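Local coordinates for protein cytochrome B5-HOST origin (Ostreococcus tauri virus 2, PDB 4B8N) that binds one haem with two axial protein ligands and, as a virus-encoded cytochrome b5, probably carries single electrons between redox partners, at residues Arg14-Thr19 / Asp29-Ile34; Ile37-Thr42 / Lys78-Glu83; Lys43-His48 / Lys53-Phe58. All coordinates share one frame; numbering follows the deposited sequence.

Contact 1: residues Arg14-Thr19 / Asp29-Ile34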
loop_
_atom_site.group_PDB
_atom_site.type_symbol
_atom_site.label_atom_id
_atom_site.label_comp_id
_atom_site.label_asym_id
_atom_site.label_seq_id
_atom_site.Cartn_x
_atom_site.Cartn_y
_atom_site.Cartn_z
ATOM N N ARG A 14 13.622 9.779 -8.070
ATOM C CA ARG A 14 12.745 9.621 -6.891
ATOM C C ARG A 14 11.242 9.573 -7.242
ATOM O O ARG A 14 10.399 10.223 -6.596
ATOM C CB ARG A 14 13.078 10.633 -5.778
ATOM C CG ARG A 14 12.924 10.050 -4.380
ATOM C CD ARG A 14 13.922 10.613 -3.374
ATOM N NE ARG A 14 13.357 11.688 -2.555
ATOM C CZ ARG A 14 12.612 11.509 -1.463
ATOM N NH1 ARG A 14 12.314 10.288 -1.033
ATOM N NH2 ARG A 14 12.154 12.563 -0.800
ATOM N N ASP A 15 10.938 8.784 -8.278
ATOM C CA ASP A 15 9.570 8.482 -8.728
ATOM C C ASP A 15 9.168 7.069 -8.284
ATOM O O ASP A 15 9.890 6.433 -7.519
ATOM C CB ASP A 15 9.460 8.626 -10.257
ATOM C CG ASP A 15 10.504 7.787 -11.025
ATOM O OD1 ASP A 15 11.480 7.289 -10.414
ATOM O OD2 ASP A 15 10.345 7.630 -12.259
ATOM N N LEU A 16 8.041 6.562 -8.782
ATOM C CA LEU A 16 7.481 5.291 -8.294
ATOM C C LEU A 16 8.135 4.000 -8.841
ATOM O O LEU A 16 7.446 3.045 -9.209
ATOM C CB LEU A 16 5.954 5.277 -8.507
ATOM C CG LEU A 16 5.153 6.353 -7.751
ATOM C CD1 LEU A 16 3.668 6.310 -8.111
ATOM C CD2 LEU A 16 5.334 6.207 -6.248
ATOM N N SER A 17 9.465 3.953 -8.868
ATOM C CA SER A 17 10.156 2.709 -9.236
ATOM C C SER A 17 10.158 1.730 -8.063
ATOM O O SER A 17 10.022 2.135 -6.912
ATOM C CB SER A 17 11.589 2.998 -9.665
ATOM O OG SER A 17 12.361 3.437 -8.557
ATOM N N LEU A 18 10.343 0.448 -8.355
ATOM C CA LEU A 18 10.403 -0.572 -7.310
ATOM C C LEU A 18 11.499 -0.272 -6.302
ATOM O O LEU A 18 11.315 -0.464 -5.099
ATOM C CB LEU A 18 10.592 -1.960 -7.921
ATOM C CG LEU A 18 9.492 -2.457 -8.867
ATOM C CD1 LEU A 18 9.944 -3.739 -9.551
ATOM C CD2 LEU A 18 8.198 -2.693 -8.111
ATOM N N THR A 19 12.628 0.227 -6.804
ATOM C CA THR A 19 13.742 0.659 -5.963
ATOM C C THR A 19 13.300 1.727 -4.971
ATOM O O THR A 19 13.562 1.617 -3.769
ATOM C CB THR A 19 14.938 1.149 -6.818
ATOM O OG1 THR A 19 15.534 0.024 -7.469
ATOM C CG2 THR A 19 16.014 1.832 -5.961
ATOM N N ASP A 29 6.601 5.015 7.535
ATOM C CA ASP A 29 6.687 5.413 6.132
ATOM C C ASP A 29 6.400 4.178 5.278
ATOM O O ASP A 29 7.316 3.457 4.868
ATOM C CB ASP A 29 8.092 5.978 5.867
ATOM C CG ASP A 29 8.276 6.481 4.444
ATOM O OD1 ASP A 29 7.290 6.620 3.681
ATOM O OD2 ASP A 29 9.439 6.727 4.085
ATOM N N CYS A 30 5.115 3.934 5.028
ATOM C CA CYS A 30 4.639 2.628 4.566
ATOM C C CYS A 30 3.914 2.692 3.220
ATOM O O CYS A 30 2.757 3.123 3.147
ATOM C CB CYS A 30 3.723 2.019 5.636
ATOM S SG CYS A 30 3.084 0.378 5.232
ATOM N N TRP A 31 4.597 2.274 2.154
ATOM C CA TRP A 31 3.957 2.190 0.841
ATOM C C TRP A 31 3.730 0.765 0.522
ATOM O O TRP A 31 4.553 -0.078 0.860
ATOM C CB TRP A 31 4.840 2.748 -0.253
ATOM C CG TRP A 31 5.069 4.232 -0.262
ATOM C CD1 TRP A 31 4.700 5.175 0.694
ATOM C CD2 TRP A 31 5.793 4.992 -1.291
ATOM N NE1 TRP A 31 5.112 6.434 0.319
ATOM C CE2 TRP A 31 5.780 6.390 -0.857
ATOM C CE3 TRP A 31 6.420 4.664 -2.492
ATOM C CZ2 TRP A 31 6.367 7.400 -1.608
ATOM C CZ3 TRP A 31 7.019 5.692 -3.233
ATOM C CH2 TRP A 31 6.987 7.024 -2.801
ATOM N N VAL A 32 2.630 0.475 -0.158
ATOM C CA VAL A 32 2.293 -0.897 -0.546
ATOM C C VAL A 32 1.783 -0.884 -1.991
ATOM O O VAL A 32 1.030 0.020 -2.363
ATOM C CB VAL A 32 1.225 -1.514 0.402
ATOM C CG1 VAL A 32 0.817 -2.903 -0.054
ATOM C CG2 VAL A 32 1.738 -1.579 1.836
ATOM N N ILE A 33 2.208 -1.869 -2.790
ATOM C CA ILE A 33 1.748 -2.015 -4.180
ATOM C C ILE A 33 0.591 -3.007 -4.209
ATOM O O ILE A 33 0.710 -4.119 -3.697
ATOM C CB ILE A 33 2.848 -2.542 -5.149
ATOM C CG1 ILE A 33 4.120 -1.674 -5.117
ATOM C CG2 ILE A 33 2.294 -2.632 -6.584
ATOM C CD1 ILE A 33 5.360 -2.372 -5.686
ATOM N N ILE A 34 -0.525 -2.597 -4.811
ATOM C CA ILE A 34 -1.656 -3.496 -5.075
ATOM C C ILE A 34 -2.101 -3.261 -6.521
ATOM O O ILE A 34 -2.496 -2.144 -6.884
ATOM C CB ILE A 34 -2.834 -3.258 -4.090
ATOM C CG1 ILE A 34 -2.372 -3.450 -2.639
ATOM C CG2 ILE A 34 -4.027 -4.171 -4.416
ATOM C CD1 ILE A 34 -3.394 -3.057 -1.597
#

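Contact 2: residues Ile37-Thr42 / Lys78-Glu83. With HEM (protoporphyrin IX containing Fe), chain E.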
loop_
_atom_site.group_PDB
_atom_site.type_symbol
_atom_site.label_atom_id
_atom_site.label_comp_id
_atom_site.label_asym_id
_atom_site.label_seq_id
_atom_site.Cartn_x
_atom_site.Cartn_y
_atom_site.Cartn_z
ATOM N N ILE A 37 -0.463 -0.357 -8.541
ATOM C CA ILE A 37 -0.734 0.994 -8.018
ATOM C C ILE A 37 -0.122 1.138 -6.628
ATOM O O ILE A 37 -0.310 0.263 -5.779
ATOM C CB ILE A 37 -2.252 1.303 -7.958
ATOM C CG1 ILE A 37 -2.858 1.315 -9.372
ATOM C CG2 ILE A 37 -2.521 2.645 -7.276
ATOM C CD1 ILE A 37 -2.320 2.416 -10.279
ATOM N N VAL A 38 0.612 2.231 -6.398
ATOM C CA VAL A 38 1.274 2.448 -5.110
ATOM C C VAL A 38 0.339 3.226 -4.180
ATOM O O VAL A 38 -0.179 4.268 -4.560
ATOM C CB VAL A 38 2.608 3.215 -5.277
ATOM C CG1 VAL A 38 3.369 3.285 -3.964
ATOM C CG2 VAL A 38 3.470 2.570 -6.347
ATOM N N TYR A 39 0.118 2.697 -2.978
ATOM C CA TYR A 39 -0.657 3.362 -1.937
ATOM C C TYR A 39 0.261 3.745 -0.775
ATOM O O TYR A 39 1.106 2.956 -0.372
ATOM C CB TYR A 39 -1.768 2.419 -1.442
ATOM C CG TYR A 39 -2.739 2.009 -2.534
ATOM C CD1 TYR A 39 -2.489 0.905 -3.359
ATOM C CD2 TYR A 39 -3.885 2.753 -2.772
ATOM C CE1 TYR A 39 -3.371 0.546 -4.373
ATOM C CE2 TYR A 39 -4.778 2.398 -3.768
ATOM C CZ TYR A 39 -4.522 1.308 -4.571
ATOM O OH TYR A 39 -5.425 0.985 -5.561
ATOM N N ASP A 40 0.102 4.956 -0.249
ATOM C CA ASP A 40 0.786 5.334 0.976
ATOM C C ASP A 40 -0.152 5.046 2.127
ATOM O O ASP A 40 -1.108 5.788 2.361
ATOM C CB ASP A 40 1.224 6.800 0.971
ATOM C CG ASP A 40 1.962 7.206 2.257
ATOM O OD1 ASP A 40 2.010 6.431 3.236
ATOM O OD2 ASP A 40 2.508 8.323 2.283
ATOM N N LEU A 41 0.116 3.948 2.829
ATOM C CA LEU A 41 -0.786 3.493 3.878
ATOM C C LEU A 41 -0.362 3.911 5.282
ATOM O O LEU A 41 -0.963 3.482 6.263
ATOM C CB LEU A 41 -1.047 1.973 3.765
ATOM C CG LEU A 41 -1.673 1.517 2.436
ATOM C CD1 LEU A 41 -1.783 0.002 2.342
ATOM C CD2 LEU A 41 -3.026 2.163 2.217
ATOM N N THR A 42 0.635 4.794 5.378
ATOM C CA THR A 42 1.203 5.195 6.674
ATOM C C THR A 42 0.087 5.673 7.621
ATOM O O THR A 42 -0.071 5.173 8.745
ATOM C CB THR A 42 2.272 6.308 6.486
ATOM O OG1 THR A 42 3.261 5.891 5.532
ATOM C CG2 THR A 42 2.932 6.666 7.784
ATOM N N LYS A 78 -13.960 2.026 -1.094
ATOM C CA LYS A 78 -14.750 2.520 0.047
ATOM C C LYS A 78 -13.959 2.987 1.259
ATOM O O LYS A 78 -14.505 3.646 2.149
ATOM C CB LYS A 78 -15.799 1.495 0.477
ATOM C CG LYS A 78 -16.996 1.453 -0.458
ATOM C CD LYS A 78 -18.311 1.351 0.301
ATOM C CE LYS A 78 -18.589 -0.072 0.758
ATOM N NZ LYS A 78 -19.931 -0.179 1.397
ATOM N N TYR A 79 -12.675 2.660 1.312
ATOM C CA TYR A 79 -11.899 2.989 2.508
ATOM C C TYR A 79 -10.790 4.007 2.315
ATOM O O TYR A 79 -10.298 4.573 3.295
ATOM C CB TYR A 79 -11.351 1.716 3.162
ATOM C CG TYR A 79 -12.431 0.882 3.809
ATOM C CD1 TYR A 79 -13.277 0.070 3.045
ATOM C CD2 TYR A 79 -12.611 0.905 5.189
ATOM C CE1 TYR A 79 -14.279 -0.696 3.640
ATOM C CE2 TYR A 79 -13.599 0.139 5.792
ATOM C CZ TYR A 79 -14.430 -0.653 5.014
ATOM O OH TYR A 79 -15.404 -1.400 5.620
ATOM N N LEU A 80 -10.391 4.244 1.069
ATOM C CA LEU A 80 -9.271 5.136 0.805
ATOM C C LEU A 80 -9.678 6.421 0.077
ATOM O O LEU A 80 -10.639 6.425 -0.679
ATOM C CB LEU A 80 -8.169 4.391 0.040
ATOM C CG LEU A 80 -7.640 3.077 0.647
ATOM C CD1 LEU A 80 -6.514 2.527 -0.215
ATOM C CD2 LEU A 80 -7.166 3.218 2.099
ATOM N N THR A 81 -8.941 7.503 0.335
ATOM C CA THR A 81 -9.107 8.783 -0.373
ATOM C C THR A 81 -8.023 8.941 -1.443
ATOM O O THR A 81 -7.050 8.180 -1.445
ATOM C CB THR A 81 -9.063 9.980 0.604
ATOM O OG1 THR A 81 -7.806 10.010 1.291
ATOM C CG2 THR A 81 -10.162 9.861 1.634
ATOM N N PRO A 82 -8.196 9.902 -2.379
ATOM C CA PRO A 82 -7.174 10.144 -3.409
ATOM C C PRO A 82 -5.805 10.516 -2.863
ATOM O O PRO A 82 -4.797 10.249 -3.516
ATOM C CB PRO A 82 -7.744 11.331 -4.194
ATOM C CG PRO A 82 -9.217 11.167 -4.066
ATOM C CD PRO A 82 -9.454 10.613 -2.689
ATOM N N GLU A 83 -5.747 11.133 -1.688
ATOM C CA GLU A 83 -4.443 11.564 -1.176
ATOM C C GLU A 83 -3.450 10.406 -0.908
ATOM O O GLU A 83 -2.232 10.623 -0.909
ATOM C CB GLU A 83 -4.585 12.474 0.047
ATOM C CG GLU A 83 -5.213 11.822 1.267
ATOM C CD GLU A 83 -5.337 12.781 2.435
ATOM O OE1 GLU A 83 -5.731 13.948 2.213
ATOM O OE2 GLU A 83 -5.049 12.366 3.579
HETATM C CHA HEM E . -9.379 -6.978 7.202
HETATM C CHB HEM E . -9.377 -2.782 4.471
HETATM C CHC HEM E . -4.848 -3.645 3.066
HETATM C CHD HEM E . -4.864 -7.729 5.813
HETATM C C1A HEM E . -9.752 -5.766 6.517
HETATM C C2A HEM E . -11.101 -5.211 6.656
HETATM C C3A HEM E . -11.093 -3.998 5.848
HETATM C C4A HEM E . -9.731 -3.868 5.327
HETATM C CMA HEM E . -12.231 -3.045 5.659
HETATM C CAA HEM E . -12.277 -5.765 7.438
HETATM C CBA HEM E . -13.237 -6.463 6.469
HETATM C CGA HEM E . -12.571 -7.735 6.000
HETATM O O1A HEM E . -12.425 -8.706 6.811
HETATM O O2A HEM E . -12.173 -7.750 4.816
HETATM C C1B HEM E . -8.102 -2.656 3.823
HETATM C C2B HEM E . -7.841 -1.534 2.907
HETATM C C3B HEM E . -6.480 -1.832 2.506
HETATM C C4B HEM E . -6.140 -3.051 3.238
HETATM C CMB HEM E . -8.747 -0.406 2.517
HETATM C CAB HEM E . -5.609 -1.038 1.604
HETATM C CBB HEM E . -5.152 -1.565 0.504
HETATM C C1C HEM E . -4.432 -4.893 3.610
HETATM C C2C HEM E . -3.081 -5.456 3.364
HETATM C C3C HEM E . -3.120 -6.643 4.189
HETATM C C4C HEM E . -4.429 -6.709 4.889
HETATM C CMC HEM E . -1.976 -4.900 2.488
HETATM C CAC HEM E . -2.030 -7.620 4.311
HETATM C CBC HEM E . -2.155 -8.704 3.583
HETATM C C1D HEM E . -6.108 -7.873 6.498
HETATM C C2D HEM E . -6.343 -9.022 7.389
HETATM C C3D HEM E . -7.718 -8.793 7.803
HETATM C C4D HEM E . -8.071 -7.538 7.108
HETATM C CMD HEM E . -5.422 -10.167 7.787
HETATM C CAD HEM E . -8.583 -9.610 8.723
HETATM C CBD HEM E . -9.567 -10.474 7.930
HETATM C CGD HEM E . -10.606 -11.143 8.830
HETATM O O1D HEM E . -10.422 -11.214 10.070
HETATM O O2D HEM E . -11.630 -11.614 8.288
HETATM N NA HEM E . -8.932 -5.027 5.568
HETATM N NB HEM E . -7.121 -3.559 3.984
HETATM N NC HEM E . -5.267 -5.689 4.427
HETATM N ND HEM E . -7.141 -7.008 6.310
HETATM FE FE HEM E . -7.017 -5.233 5.209
#

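Contact 3: residues Lys43-His48 / Lys53-Phe58. With HEM (protoporphyrin IX containing Fe), chain E; SO4 (sulfate ion), chain F.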
loop_
_atom_site.group_PDB
_atom_site.type_symbol
_atom_site.label_atom_id
_atom_site.label_comp_id
_atom_site.label_asym_id
_atom_site.label_seq_id
_atom_site.Cartn_x
_atom_site.Cartn_y
_atom_site.Cartn_z
ATOM N N LYS A 43 -0.713 6.621 7.148
ATOM C CA LYS A 43 -1.794 7.160 7.976
ATOM C C LYS A 43 -2.985 6.204 8.082
ATOM O O LYS A 43 -3.712 6.214 9.074
ATOM C CB LYS A 43 -2.222 8.544 7.473
ATOM C CG LYS A 43 -1.182 9.619 7.766
ATOM C CD LYS A 43 -1.527 10.932 7.082
ATOM C CE LYS A 43 -0.539 12.020 7.475
ATOM N NZ LYS A 43 -0.774 13.269 6.705
ATOM N N PHE A 44 -3.169 5.355 7.086
ATOM C CA PHE A 44 -4.229 4.338 7.165
ATOM C C PHE A 44 -3.981 3.250 8.219
ATOM O O PHE A 44 -4.927 2.600 8.673
ATOM C CB PHE A 44 -4.476 3.700 5.785
ATOM C CG PHE A 44 -5.558 2.642 5.787
ATOM C CD1 PHE A 44 -6.896 2.980 6.008
ATOM C CD2 PHE A 44 -5.235 1.298 5.581
ATOM C CE1 PHE A 44 -7.889 1.998 6.021
ATOM C CE2 PHE A 44 -6.222 0.320 5.583
ATOM C CZ PHE A 44 -7.548 0.669 5.809
ATOM N N LEU A 45 -2.723 3.055 8.618
ATOM C CA LEU A 45 -2.354 1.917 9.478
ATOM C C LEU A 45 -3.214 1.759 10.747
ATOM O O LEU A 45 -3.806 0.693 10.938
ATOM C CB LEU A 45 -0.853 1.897 9.820
ATOM C CG LEU A 45 0.211 1.781 8.729
ATOM C CD1 LEU A 45 1.595 1.712 9.370
ATOM C CD2 LEU A 45 -0.043 0.577 7.836
ATOM N N PRO A 46 -3.320 2.815 11.585
ATOM C CA PRO A 46 -4.159 2.623 12.772
ATOM C C PRO A 46 -5.646 2.489 12.437
ATOM O O PRO A 46 -6.424 2.032 13.284
ATOM C CB PRO A 46 -3.896 3.882 13.602
ATOM C CG PRO A 46 -3.446 4.906 12.612
ATOM C CD PRO A 46 -2.677 4.149 11.577
ATOM N N ASP A 47 -6.036 2.888 11.224
ATOM C CA ASP A 47 -7.436 2.782 10.778
ATOM C C ASP A 47 -7.787 1.423 10.182
ATOM O O ASP A 47 -8.961 1.100 9.988
ATOM C CB ASP A 47 -7.773 3.864 9.746
ATOM C CG ASP A 47 -7.758 5.257 10.331
ATOM O OD1 ASP A 47 -7.961 5.410 11.554
ATOM O OD2 ASP A 47 -7.541 6.204 9.550
ATOM N N HIS A 48 -6.778 0.613 9.893
ATOM C CA HIS A 48 -7.018 -0.656 9.212
ATOM C C HIS A 48 -7.797 -1.632 10.071
ATOM O O HIS A 48 -7.350 -1.974 11.164
ATOM C CB HIS A 48 -5.688 -1.266 8.792
ATOM C CG HIS A 48 -5.835 -2.567 8.061
ATOM N ND1 HIS A 48 -5.076 -3.644 8.332
ATOM C CD2 HIS A 48 -6.709 -2.944 7.052
ATOM C CE1 HIS A 48 -5.437 -4.655 7.526
ATOM N NE2 HIS A 48 -6.441 -4.224 6.745
ATOM N N LYS A 53 0.113 -4.327 11.809
ATOM C CA LYS A 53 1.225 -5.215 11.447
ATOM C C LYS A 53 1.004 -6.021 10.181
ATOM O O LYS A 53 1.954 -6.236 9.415
ATOM C CB LYS A 53 1.559 -6.115 12.622
ATOM C CG LYS A 53 2.122 -5.345 13.805
ATOM C CD LYS A 53 2.585 -6.328 14.865
ATOM C CE LYS A 53 2.019 -5.963 16.224
ATOM N NZ LYS A 53 0.569 -6.295 16.333
ATOM N N ALA A 54 -0.244 -6.443 9.949
ATOM C CA ALA A 54 -0.605 -7.139 8.711
ATOM C C ALA A 54 -0.181 -6.345 7.481
ATOM O O ALA A 54 0.263 -6.924 6.494
ATOM C CB ALA A 54 -2.098 -7.418 8.655
ATOM N N ILE A 55 -0.363 -5.028 7.523
ATOM C CA ILE A 55 0.087 -4.182 6.406
ATOM C C ILE A 55 1.580 -3.890 6.457
ATOM O O ILE A 55 2.256 -3.963 5.416
ATOM C CB ILE A 55 -0.725 -2.870 6.289
ATOM C CG1 ILE A 55 -2.214 -3.193 6.190
ATOM C CG2 ILE A 55 -0.271 -2.066 5.059
ATOM C CD1 ILE A 55 -3.133 -1.987 6.202
ATOM N N ILE A 56 2.097 -3.558 7.642
ATOM C CA ILE A 56 3.538 -3.262 7.796
ATOM C C ILE A 56 4.395 -4.431 7.256
ATOM O O ILE A 56 5.462 -4.232 6.662
ATOM C CB ILE A 56 3.913 -2.960 9.271
ATOM C CG1 ILE A 56 3.204 -1.694 9.771
ATOM C CG2 ILE A 56 5.415 -2.778 9.411
ATOM C CD1 ILE A 56 3.091 -1.606 11.295
ATOM N N LEU A 57 3.903 -5.649 7.453
ATOM C CA LEU A 57 4.521 -6.856 6.886
ATOM C C LEU A 57 4.830 -6.722 5.405
ATOM O O LEU A 57 5.782 -7.335 4.917
ATOM C CB LEU A 57 3.598 -8.064 7.040
ATOM C CG LEU A 57 3.815 -9.100 8.132
ATOM C CD1 LEU A 57 2.762 -10.199 8.003
ATOM C CD2 LEU A 57 5.218 -9.681 8.036
ATOM N N PHE A 58 4.009 -5.947 4.692
ATOM C CA PHE A 58 4.158 -5.759 3.247
ATOM C C PHE A 58 4.677 -4.366 2.867
ATOM O O PHE A 58 4.647 -3.992 1.686
ATOM C CB PHE A 58 2.842 -6.094 2.522
ATOM C CG PHE A 58 2.479 -7.553 2.592
ATOM C CD1 PHE A 58 1.857 -8.081 3.716
ATOM C CD2 PHE A 58 2.799 -8.409 1.544
ATOM C CE1 PHE A 58 1.563 -9.435 3.804
ATOM C CE2 PHE A 58 2.499 -9.765 1.616
ATOM C CZ PHE A 58 1.873 -10.279 2.747
HETATM C CHA HEM E . -9.379 -6.978 7.202
HETATM C CHB HEM E . -9.377 -2.782 4.471
HETATM C CHC HEM E . -4.848 -3.645 3.066
HETATM C CHD HEM E . -4.864 -7.729 5.813
HETATM C C1A HEM E . -9.752 -5.766 6.517
HETATM C C2A HEM E . -11.101 -5.211 6.656
HETATM C C3A HEM E . -11.093 -3.998 5.848
HETATM C C4A HEM E . -9.731 -3.868 5.327
HETATM C CMA HEM E . -12.231 -3.045 5.659
HETATM C CAA HEM E . -12.277 -5.765 7.438
HETATM C CBA HEM E . -13.237 -6.463 6.469
HETATM C CGA HEM E . -12.571 -7.735 6.000
HETATM O O1A HEM E . -12.425 -8.706 6.811
HETATM O O2A HEM E . -12.173 -7.750 4.816
HETATM C C1B HEM E . -8.102 -2.656 3.823
HETATM C C2B HEM E . -7.841 -1.534 2.907
HETATM C C3B HEM E . -6.480 -1.832 2.506
HETATM C C4B HEM E . -6.140 -3.051 3.238
HETATM C CMB HEM E . -8.747 -0.406 2.517
HETATM C CAB HEM E . -5.609 -1.038 1.604
HETATM C CBB HEM E . -5.152 -1.565 0.504
HETATM C C1C HEM E . -4.432 -4.893 3.610
HETATM C C2C HEM E . -3.081 -5.456 3.364
HETATM C C3C HEM E . -3.120 -6.643 4.189
HETATM C C4C HEM E . -4.429 -6.709 4.889
HETATM C CMC HEM E . -1.976 -4.900 2.488
HETATM C CAC HEM E . -2.030 -7.620 4.311
HETATM C CBC HEM E . -2.155 -8.704 3.583
HETATM C C1D HEM E . -6.108 -7.873 6.498
HETATM C C2D HEM E . -6.343 -9.022 7.389
HETATM C C3D HEM E . -7.718 -8.793 7.803
HETATM C C4D HEM E . -8.071 -7.538 7.108
HETATM C CMD HEM E . -5.422 -10.167 7.787
HETATM C CAD HEM E . -8.583 -9.610 8.723
HETATM C CBD HEM E . -9.567 -10.474 7.930
HETATM C CGD HEM E . -10.606 -11.143 8.830
HETATM O O1D HEM E . -10.422 -11.214 10.070
HETATM O O2D HEM E . -11.630 -11.614 8.288
HETATM N NA HEM E . -8.932 -5.027 5.568
HETATM N NB HEM E . -7.121 -3.559 3.984
HETATM N NC HEM E . -5.267 -5.689 4.427
HETATM N ND HEM E . -7.141 -7.008 6.310
HETATM FE FE HEM E . -7.017 -5.233 5.209
HETATM S S SO4 F . -2.158 -4.403 15.481
HETATM O O1 SO4 F . -1.452 -4.206 16.772
HETATM O O2 SO4 F . -1.252 -5.100 14.498
HETATM O O3 SO4 F . -2.589 -3.065 15.011
HETATM O O4 SO4 F . -3.377 -5.218 15.709
#

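Contact 1: residues Arg14-Thr19 / Asp29-Ile34
Leu16 and Leu18 reach strand 29-34 by one methyl each, and the two touches illustrate how a short segment can meet a strand by apolar contacts, without a hydrogen bond between them. In the first, Leu16 CD2 lies 3.5 Å from Trp31 CZ3 and 3.9 Å from Trp31 CH2, so the methyl meets the six-membered part of the indole far from its NH. It approaches obliquely, and the two side chains cross at about a right angle. In the second, Leu18 CD2 rests 3.7 Å from Ile33 CD1, a methyl-to-methyl touch between two side chains that also cross nearly perpendicularly. Leu18 starts out pointing away from the strand; with CG placed beside its own backbone N (chi1 -61°), the branch swings back to it.

The polar groups of 14-19 bond elsewhere. Leu16 is the centre of an inverse gamma turn, closed by a weak bond from Ser17 N to Asp15 O, and its backbone is hydrogen-bonded to Lys90. Ser17 then acts as N-cap of helix 18-22, its OG accepting from Glu20 N.

Around this contact, His24 stacks on the Trp31 ring. Ile21 ties helix 18-22 to strand 29-34 by touching both Trp31 and Ile33, while Val38 packs against Leu16 and Trp31 and so ties Leu16 to the adjacent strand 37-40.

Contact 2: residues Ile37-Thr42 / Lys78-Glu83
Leu80 brings one methyl against both Tyr39 and Leu41, and the residue before it links this meeting to the haem. That residue is Tyr79, at the end of helix 75-79, whose phenol ring receives a haem methyl over one face: its CZ is 3.3 Å from HEM CMA, with the methyl offset toward the ring's rim. At the other end of the same side chain, Tyr79 CB sits 3.4 Å from HEM CMB, so two methyls of the porphyrin lie along this residue.

Leu80 is the first residue to leave helical geometry, and its side chain turns toward the strand. Its branches divide the work. CD1 meets the Tyr39 ring obliquely, 3.7 Å from Tyr39 CD2, and the two side chains cross at about a right angle; the same methyl lies 4.3 Å from Leu41 CD2. CD2 instead faces the cofactor, 4.0 Å from HEM CMB. In this cytochrome b5 fold, residues of the sheet side and of the helical side both line the haem pocket. Leu41 adds to it with CD1, 4.0 Å from the vinyl carbon HEM CAB.

Beyond Leu80 the chain passes through Thr81 into the 3-10 segment at Pro82 and Glu83, leading to strand 85-88 beside 37-40. There Asp40 OD1 forms an Asx turn, gripped by both Thr42 N and Thr42 OG1, the latter 2.7 Å away on the syn lone pair.

Contact 3: residues Lys43-His48 / Lys53-Phe58
Ile55 pushes its CD1 methyl over one face of the His48 imidazole, a CH-pi contact inside the cytochrome b5 haem pocket, where His48 is one of two axial ligands and His71 the other. The methyl stands 3.5 Å from the ring centroid, only 21° off the normal. It also lies near the plane of the Phe44 ring, 3.9 Å from Phe44 CE2, so one methyl touches the face of His48 and the edge of Phe44. Phe44 CE2 in turn is 3.6 Å from HEM C2B. With CG anti to the backbone N (chi1 -179°), His48 extends toward the iron; its ND1 donates to Gly51 O, a second-shell bond that fixes the ring's rotation and would be expected to make the ligand more electron-rich.

Farther from the haem, the packing across the two segments is aliphatic. Leu45 forks between two residues of helix 52-56, its CD2 3.8 Å from Ile55 CB and its CD1 as close to Ile56 CG1. Cys30 and Val32 of strand 29-34 back this layer.

The looser, solvent side is polar. Exposed Lys53 leaves its backbone away from 43-48, and its chain bends at the far torsions to clasp a sulfate, presumably picked up during crystallisation and also bound by Lys52 N. Lys53 NZ hydrogen-bonds sulfate O1 and O2, and Lys53 N gives O2 a nearly straight hydrogen bond (N-H...O 171°). Deep in the pocket, His48 NE2 binds the iron at 1.9 Å.

How the contacts relate
The three contacts show chemistry following depth in one small domain. Contacts 2 and 3 are buried and share the haem; they meet directly where Leu41 touches Ile55 and Leu80 touches Phe44. Contact 1 is only partly buried and lies across the chain's centre from contact 3, yet its strand joins both: Val32 packs on Ile55, and the Cys30 backbone is hydrogen-bonded to Leu41 N and Thr42 OG1. Strands 29-34 and 37-40, from contacts 1 and 2, are neighbours in the sheet. All three rely on apolar touches across their segments, but contact 3 buries the most surface and alone adds metal coordination, with a lysine-bound sulfate on its exposed side.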